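Local coordinates for 2-polyprenyl-6-methoxyphenol hydroxylase-like FAD-dependent oxidoreductase (Streptomyces sp. NRRL 11266, PDB 6UI5), which binds flavin-adenine dinucleotide and belongs to the aromatic-ring hydroxylase-like FAD-dependent oxidoreductases, at residues Gln37-Ala48 and Thr92-Lys102; Phe75-Lys84 and Arg359-Asp369. All blocks are in the same frame, centred on the assembly; numbering follows the deposited sequence.

Contact 1: Gln37-Ala48 and Thr92-Lys102; sequences QRAEAPAMAINA and THMVLQSRLEK. With FAD (flavin-adenine dinucleotide), chain C.
Thr-92 lays its methyl CG2 against the backbone carbonyl of Ile-46, and its hydroxyl OG1 lies beside CA and CB of Asn-47. His-93 then forms a single antiparallel bridge with Ile-46, a hydrogen-bonded pair: Ile-46 N reaches His-93 O at 3.0 Å, and His-93 N reaches Ile-46 O at 3.1 Å. The Met-94 chain bends at chi2 (-83°), which brings its end back to the loop, with CE 3.5 Å from Ala-45 CB. Val-95 packs CB on CG1 of Ile-46, and a water lies between its carbonyl oxygen and that of Ala-45, close enough to bond to either.

Gln-97 clasps Ala-43 from two directions. Its backbone N donates to Ala-43 O at 2.8 Å. Its side chain runs out extended past CB of Ala-41, and OE1 takes the N-H of Ala-43 at 2.9 Å, with the donor in the plane of the side-chain carbonyl. The other end of the amide, NE2, donates to Glu-101 OE1 from above the carboxylate plane. Ser-98 O accepts from Gln-37 NE2 at 2.9 Å as well as from Lys-102 N one helical turn on. CD2 of Leu-100 meets CD1 of Ile-46.

Glu-101 OE1 has a second donor, Arg-38 NH2, at 3.2 Å on its syn lone pair. The salt bridge is consistent with holding the guanidinium at the cofactor, where the same NH2 bonds FAD O1A at 2.5 Å. Gln-97, itself a pocket residue, thus shares a carboxylate oxygen with Arg-38. Pro-42 CG and Ala-43 CB lie against the flavin ring system. Asp-32, Asp-284 and Ala-13 N also bond FAD. The arrangement is part of the FAD pocket of a Rossmann-type flavoprotein, where a loop after strand 28-31 is held by the start of helix 97-110.

Contact 2: Phe75-Lys84 and Arg359-Asp369; sequences FADLRLAFEK and REMMGEFLKFD
Strand 78-80 lies beside the last turns of helix 352-365, with CA of Leu-80 and Leu-366 7.4 Å apart, and no backbone hydrogen bond joins the two segments. The type II' turn from Phe-75 to Leu-78 carries Asp-77 to the helix, where Arg-359 grips it end-on. NH1 of Arg-359 meets OD1 of Asp-77 at 2.6 Å, and NH2 of Arg-359 meets OD2 of Asp-77 at 3.0 Å. Both oxygens use their syn lone pairs. The carboxylate and guanidinium planes are only 14° apart, so the two groups are nearly coplanar. The arginine chain bends at chi3 (66°), turning its end toward the turn. Leu-78 CD2 packs beside NH2 of Arg-359.

Next come the apolar side chains. Leu-366 splits its two methyls between neighbours: CD1 touches Leu-78 CD1 at 4.0 Å, while CD2 touches Leu-80 CD2 at 3.6 Å. CD1 of Leu-78 also reaches CB of Met-362. The Met-362 chain folds at chi2 and chi3, and its CE meets the Phe-75 ring obliquely near CD2, 3.6 Å away. With SD 5.2 Å from the ring centroid, this is a Met-aromatic contact. Leu-375 of helix 369-379 touches both Phe-75 and Met-362. Across the dimer, Phe-75 packs on Met-361 of the second subunit.

At the far end Lys-84 NZ and Asp-369 OD2 form a looser salt bridge of 3.5 Å between exposed residues. Opposite charges therefore pair at both ends of a leucine, methionine and phenylalanine centre. The two-bond grip of Arg-359 fixes the rotation of the Asp-77 carboxylate and probably favours its charged form, whereas the lysine pair is less strictly oriented.

Contact 1 and contact 2 have their centres 27 Å apart, and their nearest atoms come within about 5 Å without touching. They share a small antiparallel sheet. Strand 69-75 is its middle strand, with 78-80 and 92-93 on the outside. Contact 2 takes in outer strand 78-80 and the end of 69-75, and contact 1 the outer strand 92-93. Along the chain the order is 37-48, 75-84, 92-102 and 359-369, and the segments alternate. Contact 1 turns toward the FAD. Contact 2 lies farther from the chain centre and joins the sheet to helix 352-365, where the second subunit packs. The sheet thus connects the cofactor region with helix 352-365 at the second subunit.

Contact 1: Gln37-Ala48 and Thr92-Lys102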
loop_
_atom_site.group_PDB
_atom_site.type_symbol
_atom_site.label_atom_id
_atom_site.label_comp_id
_atom_site.label_asym_id
_atom_site.label_seq_id
_atom_site.Cartn_x
_atom_site.Cartn_y
_atom_site.Cartn_z
ATOM N N GLN A 37 21.718 4.414 -36.014
ATOM C CA GLN A 37 21.094 3.881 -34.807
ATOM C C GLN A 37 21.974 4.170 -33.607
ATOM O O GLN A 37 23.187 3.986 -33.665
ATOM C CB GLN A 37 20.879 2.371 -34.914
ATOM C CG GLN A 37 20.581 1.719 -33.560
ATOM C CD GLN A 37 20.538 0.185 -33.606
ATOM O OE1 GLN A 37 20.843 -0.437 -34.632
ATOM N NE2 GLN A 37 20.177 -0.427 -32.479
ATOM N N ARG A 38 21.361 4.631 -32.524
ATOM C CA ARG A 38 22.161 5.077 -31.396
ATOM C C ARG A 38 22.827 3.900 -30.702
ATOM O O ARG A 38 22.495 2.733 -30.911
ATOM C CB ARG A 38 21.319 5.854 -30.382
ATOM C CG ARG A 38 20.193 5.061 -29.746
ATOM C CD ARG A 38 19.249 6.010 -29.015
ATOM N NE ARG A 38 18.132 5.301 -28.398
ATOM C CZ ARG A 38 17.115 5.881 -27.759
ATOM N NH1 ARG A 38 17.040 7.198 -27.652
ATOM N NH2 ARG A 38 16.150 5.128 -27.226
ATOM N N ALA A 39 23.806 4.237 -29.880
ATOM C CA ALA A 39 24.497 3.297 -29.019
ATOM C C ALA A 39 24.116 3.499 -27.569
ATOM O O ALA A 39 24.339 2.598 -26.755
ATOM C CB ALA A 39 26.031 3.443 -29.180
ATOM N N GLU A 40 23.546 4.659 -27.235
ATOM C CA GLU A 40 23.104 4.975 -25.876
ATOM C C GLU A 40 21.726 4.355 -25.613
ATOM O O GLU A 40 20.723 5.037 -25.407
ATOM C CB GLU A 40 23.083 6.485 -25.669
ATOM C CG GLU A 40 24.359 7.227 -26.104
ATOM C CD GLU A 40 24.481 7.378 -27.613
ATOM O OE1 GLU A 40 25.381 6.739 -28.195
ATOM O OE2 GLU A 40 23.664 8.112 -28.216
ATOM N N ALA A 41 21.690 3.023 -25.647
ATOM C CA ALA A 41 20.476 2.249 -25.407
ATOM C C ALA A 41 20.751 1.353 -24.207
ATOM O O ALA A 41 21.164 0.189 -24.365
ATOM C CB ALA A 41 20.085 1.442 -26.646
ATOM N N PRO A 42 20.504 1.841 -22.989
ATOM C CA PRO A 42 20.986 1.128 -21.790
ATOM C C PRO A 42 20.210 -0.129 -21.419
ATOM O O PRO A 42 20.791 -1.007 -20.765
ATOM C CB PRO A 42 20.831 2.184 -20.689
ATOM C CG PRO A 42 19.625 2.956 -21.124
ATOM C CD PRO A 42 19.790 3.082 -22.643
ATOM N N ALA A 43 18.918 -0.223 -21.762
ATOM C CA ALA A 43 18.060 -1.277 -21.219
ATOM C C ALA A 43 18.616 -2.665 -21.512
ATOM O O ALA A 43 19.009 -2.974 -22.643
ATOM C CB ALA A 43 16.643 -1.176 -21.791
ATOM N N MET A 44 18.618 -3.515 -20.486
ATOM C CA MET A 44 19.087 -4.883 -20.619
ATOM C C MET A 44 17.972 -5.916 -20.549
ATOM O O MET A 44 18.253 -7.117 -20.609
ATOM C CB MET A 44 20.124 -5.188 -19.539
ATOM C CG MET A 44 21.359 -4.308 -19.611
ATOM S SD MET A 44 22.713 -5.036 -18.662
ATOM C CE MET A 44 21.790 -5.651 -17.237
ATOM N N ALA A 45 16.718 -5.494 -20.446
ATOM C CA ALA A 45 15.648 -6.411 -20.088
ATOM C C ALA A 45 14.388 -6.070 -20.864
ATOM O O ALA A 45 14.165 -4.934 -21.289
ATOM C CB ALA A 45 15.339 -6.373 -18.582
ATOM N N ILE A 46 13.559 -7.087 -21.018
ATOM C CA ILE A 46 12.275 -7.005 -21.696
ATOM C C ILE A 46 11.336 -7.851 -20.864
ATOM O O ILE A 46 11.643 -9.023 -20.600
ATOM C CB ILE A 46 12.359 -7.546 -23.131
ATOM C CG1 ILE A 46 13.261 -6.659 -23.981
ATOM C CG2 ILE A 46 10.990 -7.701 -23.728
ATOM C CD1 ILE A 46 12.538 -5.572 -24.695
ATOM N N ASN A 47 10.230 -7.266 -20.404
ATOM C CA ASN A 47 9.334 -8.018 -19.522
ATOM C C ASN A 47 8.282 -8.797 -20.321
ATOM O O ASN A 47 8.216 -8.727 -21.557
ATOM C CB ASN A 47 8.670 -7.094 -18.503
ATOM C CG ASN A 47 7.748 -6.070 -19.140
ATOM O OD1 ASN A 47 7.248 -6.240 -20.273
ATOM N ND2 ASN A 47 7.506 -4.989 -18.405
ATOM N N ALA A 48 7.420 -9.533 -19.597
ATOM C CA ALA A 48 6.500 -10.463 -20.263
ATOM C C ALA A 48 5.470 -9.743 -21.130
ATOM O O ALA A 48 5.124 -10.220 -22.217
ATOM C CB ALA A 48 5.802 -11.336 -19.236
ATOM N N THR A 92 10.854 -12.588 -17.578
ATOM C CA THR A 92 11.619 -11.514 -18.211
ATOM C C THR A 92 12.850 -12.087 -18.893
ATOM O O THR A 92 13.584 -12.886 -18.302
ATOM C CB THR A 92 12.036 -10.467 -17.184
ATOM O OG1 THR A 92 10.920 -9.644 -16.858
ATOM C CG2 THR A 92 13.105 -9.575 -17.740
ATOM N N HIS A 93 13.062 -11.695 -20.149
ATOM C CA HIS A 93 14.245 -12.102 -20.892
ATOM C C HIS A 93 15.259 -10.955 -20.975
ATOM O O HIS A 93 14.891 -9.780 -21.075
ATOM C CB HIS A 93 13.871 -12.573 -22.296
ATOM C CG HIS A 93 13.278 -13.947 -22.344
ATOM N ND1 HIS A 93 12.079 -14.264 -21.743
ATOM C CD2 HIS A 93 13.702 -15.079 -22.959
ATOM C CE1 HIS A 93 11.798 -15.535 -21.971
ATOM N NE2 HIS A 93 12.769 -16.052 -22.704
ATOM N N MET A 94 16.545 -11.303 -20.949
ATOM C CA MET A 94 17.612 -10.299 -20.893
ATOM C C MET A 94 18.017 -9.955 -22.321
ATOM O O MET A 94 18.975 -10.484 -22.882
ATOM C CB MET A 94 18.777 -10.816 -20.065
ATOM C CG MET A 94 18.376 -11.175 -18.628
ATOM S SD MET A 94 18.300 -9.831 -17.426
ATOM C CE MET A 94 16.566 -9.438 -17.411
ATOM N N VAL A 95 17.234 -9.069 -22.924
ATOM C CA VAL A 95 17.441 -8.617 -24.288
ATOM C C VAL A 95 17.981 -7.202 -24.219
ATOM O O VAL A 95 17.533 -6.393 -23.403
ATOM C CB VAL A 95 16.155 -8.662 -25.132
ATOM C CG1 VAL A 95 16.489 -8.341 -26.573
ATOM C CG2 VAL A 95 15.480 -10.038 -25.024
ATOM N N LEU A 96 18.954 -6.908 -25.059
ATOM C CA LEU A 96 19.619 -5.627 -25.004
ATOM C C LEU A 96 18.864 -4.647 -25.884
ATOM O O LEU A 96 18.532 -4.964 -27.033
ATOM C CB LEU A 96 21.076 -5.768 -25.437
ATOM C CG LEU A 96 21.796 -6.872 -24.636
ATOM C CD1 LEU A 96 21.605 -8.314 -25.202
ATOM C CD2 LEU A 96 23.278 -6.562 -24.397
ATOM N N GLN A 97 18.550 -3.481 -25.322
ATOM C CA GLN A 97 17.822 -2.441 -26.037
ATOM C C GLN A 97 18.319 -2.238 -27.466
ATOM O O GLN A 97 17.506 -2.155 -28.389
ATOM C CB GLN A 97 17.890 -1.126 -25.264
ATOM C CG GLN A 97 16.937 -0.068 -25.790
ATOM C CD GLN A 97 16.923 1.180 -24.941
ATOM O OE1 GLN A 97 17.319 1.153 -23.770
ATOM N NE2 GLN A 97 16.494 2.299 -25.538
ATOM N N SER A 98 19.636 -2.177 -27.684
ATOM C CA SER A 98 20.083 -1.924 -29.043
ATOM C C SER A 98 19.744 -3.090 -29.958
ATOM O O SER A 98 19.516 -2.884 -31.161
ATOM C CB SER A 98 21.587 -1.630 -29.077
ATOM O OG SER A 98 22.342 -2.778 -28.733
ATOM N N ARG A 99 19.732 -4.319 -29.425
ATOM C CA ARG A 99 19.322 -5.469 -30.237
ATOM C C ARG A 99 17.849 -5.370 -30.620
ATOM O O ARG A 99 17.472 -5.680 -31.761
ATOM C CB ARG A 99 19.603 -6.782 -29.504
ATOM C CG ARG A 99 21.081 -7.195 -29.499
ATOM C CD ARG A 99 21.348 -8.478 -28.700
ATOM N NE ARG A 99 21.231 -9.693 -29.509
ATOM C CZ ARG A 99 20.317 -10.650 -29.328
ATOM N NH1 ARG A 99 19.417 -10.557 -28.352
ATOM N NH2 ARG A 99 20.311 -11.712 -30.121
ATOM N N LEU A 100 17.008 -4.908 -29.689
ATOM C CA LEU A 100 15.602 -4.678 -30.000
ATOM C C LEU A 100 15.429 -3.591 -31.049
ATOM O O LEU A 100 14.650 -3.749 -32.001
ATOM C CB LEU A 100 14.851 -4.297 -28.740
ATOM C CG LEU A 100 13.495 -3.675 -29.033
ATOM C CD1 LEU A 100 12.542 -4.766 -29.459
ATOM C CD2 LEU A 100 13.002 -2.976 -27.796
ATOM N N GLU A 101 16.125 -2.461 -30.873
ATOM C CA GLU A 101 15.964 -1.356 -31.806
ATOM C C GLU A 101 16.433 -1.758 -33.188
ATOM O O GLU A 101 15.844 -1.341 -34.193
ATOM C CB GLU A 101 16.718 -0.111 -31.312
ATOM C CG GLU A 101 16.372 0.262 -29.874
ATOM C CD GLU A 101 16.731 1.712 -29.485
ATOM O OE1 GLU A 101 16.163 2.179 -28.473
ATOM O OE2 GLU A 101 17.569 2.373 -30.165
ATOM N N LYS A 102 17.466 -2.593 -33.255
ATOM C CA LYS A 102 17.947 -3.052 -34.548
ATOM C C LYS A 102 16.864 -3.842 -35.279
ATOM O O LYS A 102 16.597 -3.592 -36.461
ATOM C CB LYS A 102 19.223 -3.865 -34.359
ATOM C CG LYS A 102 19.765 -4.511 -35.611
ATOM C CD LYS A 102 20.479 -3.528 -36.469
ATOM C CE LYS A 102 20.981 -4.196 -37.733
ATOM N NZ LYS A 102 19.882 -4.673 -38.602
HETATM P PA FAD C . 13.661 7.818 -26.399
HETATM O O1A FAD C . 14.307 6.480 -26.113
HETATM O O2A FAD C . 14.254 8.849 -25.454
HETATM O O5B FAD C . 13.750 8.190 -28.012
HETATM C C5B FAD C . 13.370 9.482 -28.461
HETATM C C4B FAD C . 14.083 9.755 -29.825
HETATM O O4B FAD C . 13.685 10.862 -30.402
HETATM C C3B FAD C . 15.601 9.947 -29.595
HETATM O O3B FAD C . 16.271 9.318 -30.599
HETATM C C2B FAD C . 15.800 11.473 -29.680
HETATM O O2B FAD C . 17.240 11.729 -29.945
HETATM C C1B FAD C . 15.033 11.767 -30.694
HETATM N N9A FAD C . 14.554 13.134 -30.765
HETATM C C8A FAD C . 14.242 13.942 -29.727
HETATM N N7A FAD C . 13.768 15.101 -30.232
HETATM C C5A FAD C . 13.769 14.996 -31.583
HETATM C C6A FAD C . 13.389 15.870 -32.594
HETATM N N6A FAD C . 12.856 17.217 -32.736
HETATM N N1A FAD C . 13.502 15.513 -33.877
HETATM C C2A FAD C . 13.977 14.291 -34.202
HETATM N N3A FAD C . 14.336 13.428 -33.209
HETATM C C4A FAD C . 14.236 13.778 -31.907
HETATM N N1 FAD C . 14.149 0.967 -20.072
HETATM C C2 FAD C . 13.892 -0.435 -19.635
HETATM O O2 FAD C . 13.019 -1.085 -20.111
HETATM N N3 FAD C . 14.763 -1.027 -18.579
HETATM C C4 FAD C . 15.842 -0.223 -18.003
HETATM O O4 FAD C . 16.552 -0.665 -17.163
HETATM C C4X FAD C . 16.070 1.193 -18.467
HETATM N N5 FAD C . 17.147 1.935 -17.854
HETATM C C5X FAD C . 17.388 3.336 -18.280
HETATM C C6 FAD C . 18.428 4.046 -17.676
HETATM C C7 FAD C . 18.682 5.358 -18.060
HETATM C C7M FAD C . 19.858 5.868 -17.239
HETATM C C8 FAD C . 17.913 5.987 -19.051
HETATM C C8M FAD C . 18.270 7.435 -19.411
HETATM C C9 FAD C . 16.864 5.276 -19.660
HETATM C C9A FAD C . 16.585 3.942 -19.279
HETATM N N10 FAD C . 15.453 3.166 -19.915
HETATM C C10 FAD C . 15.228 1.786 -19.494
HETATM C "C1'" FAD C . 14.658 3.811 -20.979
HETATM C "C2'" FAD C . 13.131 3.926 -20.825
HETATM O "O2'" FAD C . 12.488 2.753 -21.160
HETATM C "C3'" FAD C . 12.578 4.938 -21.827
HETATM O "O3'" FAD C . 11.262 5.195 -21.452
HETATM C "C4'" FAD C . 12.524 4.468 -23.294
HETATM O "O4'" FAD C . 13.768 4.120 -23.835
HETATM C "C5'" FAD C . 12.017 5.703 -24.049
HETATM O "O5'" FAD C . 11.522 5.355 -25.312
HETATM P P FAD C . 11.023 6.528 -26.363
HETATM O O1P FAD C . 11.155 6.004 -27.774
HETATM O O2P FAD C . 9.639 7.077 -26.073
HETATM O O3P FAD C . 12.038 7.801 -26.082
HETATM O O HOH W 1 16.414 -4.044 -23.356
#

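Contact 2: Phe75-Lys84 and Arg359-Asp369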
loop_
_atom_site.group_PDB
_atom_site.type_symbol
_atom_site.label_atom_id
_atom_site.label_comp_id
_atom_site.label_asym_id
_atom_site.label_seq_id
_atom_site.Cartn_x
_atom_site.Cartn_y
_atom_site.Cartn_z
ATOM N N PHE A 75 9.240 -6.039 -6.495
ATOM C CA PHE A 75 8.665 -4.723 -6.212
ATOM C C PHE A 75 9.657 -4.024 -5.301
ATOM O O PHE A 75 9.868 -4.454 -4.159
ATOM C CB PHE A 75 7.288 -4.829 -5.544
ATOM C CG PHE A 75 6.493 -3.528 -5.541
ATOM C CD1 PHE A 75 5.916 -3.039 -6.726
ATOM C CD2 PHE A 75 6.284 -2.826 -4.365
ATOM C CE1 PHE A 75 5.170 -1.850 -6.735
ATOM C CE2 PHE A 75 5.538 -1.630 -4.354
ATOM C CZ PHE A 75 4.981 -1.145 -5.543
ATOM N N ALA A 76 10.258 -2.946 -5.787
ATOM C CA ALA A 76 11.519 -2.530 -5.192
ATOM C C ALA A 76 12.398 -3.772 -5.115
ATOM O O ALA A 76 12.757 -4.344 -6.149
ATOM C CB ALA A 76 11.312 -1.891 -3.810
ATOM N N ASP A 77 12.685 -4.239 -3.899
ATOM C CA ASP A 77 13.517 -5.418 -3.692
ATOM C C ASP A 77 12.752 -6.549 -3.021
ATOM O O ASP A 77 13.373 -7.501 -2.534
ATOM C CB ASP A 77 14.763 -5.060 -2.874
ATOM C CG ASP A 77 14.422 -4.588 -1.477
ATOM O OD1 ASP A 77 14.013 -3.418 -1.329
ATOM O OD2 ASP A 77 14.560 -5.390 -0.529
ATOM N N LEU A 78 11.426 -6.465 -2.979
ATOM C CA LEU A 78 10.589 -7.546 -2.481
ATOM C C LEU A 78 10.154 -8.449 -3.632
ATOM O O LEU A 78 10.175 -8.060 -4.800
ATOM C CB LEU A 78 9.348 -6.999 -1.779
ATOM C CG LEU A 78 9.617 -6.022 -0.643
ATOM C CD1 LEU A 78 8.320 -5.690 0.109
ATOM C CD2 LEU A 78 10.682 -6.581 0.295
ATOM N N ARG A 79 9.739 -9.662 -3.279
ATOM C CA ARG A 79 9.258 -10.639 -4.242
ATOM C C ARG A 79 7.776 -10.456 -4.491
ATOM O O ARG A 79 7.018 -10.231 -3.554
ATOM C CB ARG A 79 9.483 -12.057 -3.732
ATOM C CG ARG A 79 8.999 -13.078 -4.704
ATOM C CD ARG A 79 9.051 -14.489 -4.162
ATOM N NE ARG A 79 8.487 -15.380 -5.160
ATOM C CZ ARG A 79 7.196 -15.675 -5.269
ATOM N NH1 ARG A 79 6.299 -15.180 -4.419
ATOM N NH2 ARG A 79 6.811 -16.491 -6.234
ATOM N N LEU A 80 7.357 -10.606 -5.749
ATOM C CA LEU A 80 5.940 -10.637 -6.105
ATOM C C LEU A 80 5.549 -12.037 -6.569
ATOM O O LEU A 80 6.199 -12.607 -7.454
ATOM C CB LEU A 80 5.612 -9.624 -7.199
ATOM C CG LEU A 80 5.785 -8.158 -6.851
ATOM C CD1 LEU A 80 5.607 -7.327 -8.107
ATOM C CD2 LEU A 80 4.755 -7.785 -5.833
ATOM N N ALA A 81 4.478 -12.581 -5.972
ATOM C CA ALA A 81 3.945 -13.903 -6.325
ATOM C C ALA A 81 3.400 -13.878 -7.757
ATOM O O ALA A 81 2.196 -13.792 -8.008
ATOM C CB ALA A 81 2.865 -14.329 -5.332
ATOM N N PHE A 82 4.315 -13.950 -8.721
ATOM C CA PHE A 82 3.898 -13.876 -10.114
ATOM C C PHE A 82 3.161 -15.135 -10.557
ATOM O O PHE A 82 2.384 -15.074 -11.515
ATOM C CB PHE A 82 5.117 -13.609 -11.007
ATOM C CG PHE A 82 4.784 -13.436 -12.479
ATOM C CD1 PHE A 82 4.181 -12.271 -12.944
ATOM C CD2 PHE A 82 5.084 -14.435 -13.397
ATOM C CE1 PHE A 82 3.883 -12.115 -14.310
ATOM C CE2 PHE A 82 4.794 -14.278 -14.760
ATOM C CZ PHE A 82 4.197 -13.123 -15.212
ATOM N N GLU A 83 3.381 -16.264 -9.877
ATOM C CA GLU A 83 2.674 -17.511 -10.167
ATOM C C GLU A 83 1.161 -17.398 -9.980
ATOM O O GLU A 83 0.431 -18.292 -10.420
ATOM C CB GLU A 83 3.226 -18.635 -9.276
ATOM C CG GLU A 83 3.033 -18.415 -7.767
ATOM C CD GLU A 83 4.194 -17.673 -7.106
ATOM O OE1 GLU A 83 5.146 -17.265 -7.818
ATOM O OE2 GLU A 83 4.155 -17.495 -5.867
ATOM N N LYS A 84 0.677 -16.340 -9.334
ATOM C CA LYS A 84 -0.750 -16.115 -9.146
ATOM C C LYS A 84 -1.383 -15.366 -10.315
ATOM O O LYS A 84 -2.602 -15.195 -10.343
ATOM C CB LYS A 84 -0.992 -15.352 -7.830
ATOM C CG LYS A 84 -0.363 -16.002 -6.586
ATOM C CD LYS A 84 -1.396 -16.616 -5.637
ATOM C CE LYS A 84 -2.021 -17.909 -6.183
ATOM N NZ LYS A 84 -3.213 -18.355 -5.376
ATOM N N ARG A 359 8.016 -0.418 4.094
ATOM C CA ARG A 359 8.418 -1.790 3.807
ATOM C C ARG A 359 7.639 -2.772 4.656
ATOM O O ARG A 359 7.217 -3.825 4.163
ATOM C CB ARG A 359 9.911 -1.991 4.059
ATOM C CG ARG A 359 10.821 -1.333 3.046
ATOM C CD ARG A 359 12.269 -1.592 3.430
ATOM N NE ARG A 359 12.550 -3.011 3.312
ATOM C CZ ARG A 359 12.992 -3.574 2.197
ATOM N NH1 ARG A 359 13.217 -2.823 1.127
ATOM N NH2 ARG A 359 13.208 -4.882 2.152
ATOM N N GLU A 360 7.489 -2.460 5.943
ATOM C CA GLU A 360 6.580 -3.230 6.774
ATOM C C GLU A 360 5.174 -3.219 6.182
ATOM O O GLU A 360 4.523 -4.265 6.109
ATOM C CB GLU A 360 6.605 -2.691 8.211
ATOM C CG GLU A 360 7.893 -3.092 8.962
ATOM C CD GLU A 360 7.943 -2.639 10.422
ATOM O OE1 GLU A 360 6.919 -2.133 10.930
ATOM O OE2 GLU A 360 9.016 -2.783 11.061
ATOM N N MET A 361 4.720 -2.057 5.701
ATOM C CA MET A 361 3.364 -1.921 5.172
ATOM C C MET A 361 3.161 -2.829 3.963
ATOM O O MET A 361 2.310 -3.728 3.985
ATOM C CB MET A 361 3.074 -0.454 4.824
ATOM C CG MET A 361 1.604 -0.133 4.475
ATOM S SD MET A 361 0.362 -0.176 5.841
ATOM C CE MET A 361 -0.107 -1.907 5.904
ATOM N N MET A 362 3.960 -2.625 2.905
ATOM C CA MET A 362 3.943 -3.529 1.756
ATOM C C MET A 362 4.158 -4.971 2.178
ATOM O O MET A 362 3.617 -5.888 1.545
ATOM C CB MET A 362 5.017 -3.119 0.739
ATOM C CG MET A 362 4.591 -1.984 -0.160
ATOM S SD MET A 362 3.125 -2.488 -1.083
ATOM C CE MET A 362 3.801 -3.879 -1.978
ATOM N N GLY A 363 4.948 -5.194 3.240
ATOM C CA GLY A 363 5.066 -6.537 3.793
ATOM C C GLY A 363 3.711 -7.147 4.106
ATOM O O GLY A 363 3.444 -8.301 3.769
ATOM N N GLU A 364 2.823 -6.359 4.726
ATOM C CA GLU A 364 1.482 -6.853 5.042
ATOM C C GLU A 364 0.638 -7.038 3.786
ATOM O O GLU A 364 -0.044 -8.058 3.642
ATOM C CB GLU A 364 0.772 -5.903 6.017
ATOM C CG GLU A 364 1.291 -5.924 7.458
ATOM C CD GLU A 364 1.519 -7.328 8.010
ATOM O OE1 GLU A 364 0.626 -8.194 7.853
ATOM O OE2 GLU A 364 2.611 -7.564 8.588
ATOM N N PHE A 365 0.672 -6.066 2.862
ATOM C CA PHE A 365 -0.207 -6.111 1.694
ATOM C C PHE A 365 0.148 -7.270 0.768
ATOM O O PHE A 365 -0.744 -7.908 0.191
ATOM C CB PHE A 365 -0.144 -4.792 0.930
ATOM C CG PHE A 365 -0.805 -3.631 1.627
ATOM C CD1 PHE A 365 -1.487 -3.805 2.817
ATOM C CD2 PHE A 365 -0.789 -2.362 1.048
ATOM C CE1 PHE A 365 -2.108 -2.736 3.436
ATOM C CE2 PHE A 365 -1.397 -1.284 1.669
ATOM C CZ PHE A 365 -2.060 -1.471 2.868
ATOM N N LEU A 366 1.439 -7.559 0.608
ATOM C CA LEU A 366 1.845 -8.676 -0.236
ATOM C C LEU A 366 1.535 -10.032 0.384
ATOM O O LEU A 366 1.881 -11.062 -0.205
ATOM C CB LEU A 366 3.342 -8.573 -0.581
ATOM C CG LEU A 366 3.688 -7.402 -1.506
ATOM C CD1 LEU A 366 5.176 -7.310 -1.836
ATOM C CD2 LEU A 366 2.887 -7.516 -2.784
ATOM N N LYS A 367 0.899 -10.079 1.545
ATOM C CA LYS A 367 0.323 -11.351 1.957
ATOM C C LYS A 367 -0.981 -11.644 1.241
ATOM O O LYS A 367 -1.470 -12.768 1.336
ATOM C CB LYS A 367 0.102 -11.382 3.473
ATOM C CG LYS A 367 1.397 -11.521 4.272
ATOM C CD LYS A 367 1.235 -11.093 5.724
ATOM C CE LYS A 367 2.556 -11.207 6.475
ATOM N NZ LYS A 367 2.402 -11.070 7.949
ATOM N N PHE A 368 -1.535 -10.671 0.517
ATOM C CA PHE A 368 -2.823 -10.789 -0.158
ATOM C C PHE A 368 -2.656 -11.120 -1.637
ATOM O O PHE A 368 -1.794 -10.562 -2.321
ATOM C CB PHE A 368 -3.623 -9.491 -0.040
ATOM C CG PHE A 368 -3.769 -8.986 1.362
ATOM C CD1 PHE A 368 -4.013 -9.868 2.418
ATOM C CD2 PHE A 368 -3.663 -7.622 1.628
ATOM C CE1 PHE A 368 -4.150 -9.395 3.726
ATOM C CE2 PHE A 368 -3.796 -7.133 2.925
ATOM C CZ PHE A 368 -4.036 -8.021 3.981
ATOM N N ASP A 369 -3.530 -11.995 -2.139
ATOM C CA ASP A 369 -3.433 -12.427 -3.528
ATOM C C ASP A 369 -3.781 -11.297 -4.498
ATOM O O ASP A 369 -3.099 -11.113 -5.514
ATOM C CB ASP A 369 -4.341 -13.638 -3.755
ATOM C CG ASP A 369 -3.919 -14.853 -2.940
ATOM O OD1 ASP A 369 -3.001 -14.728 -2.091
ATOM O OD2 ASP A 369 -4.517 -15.933 -3.154
#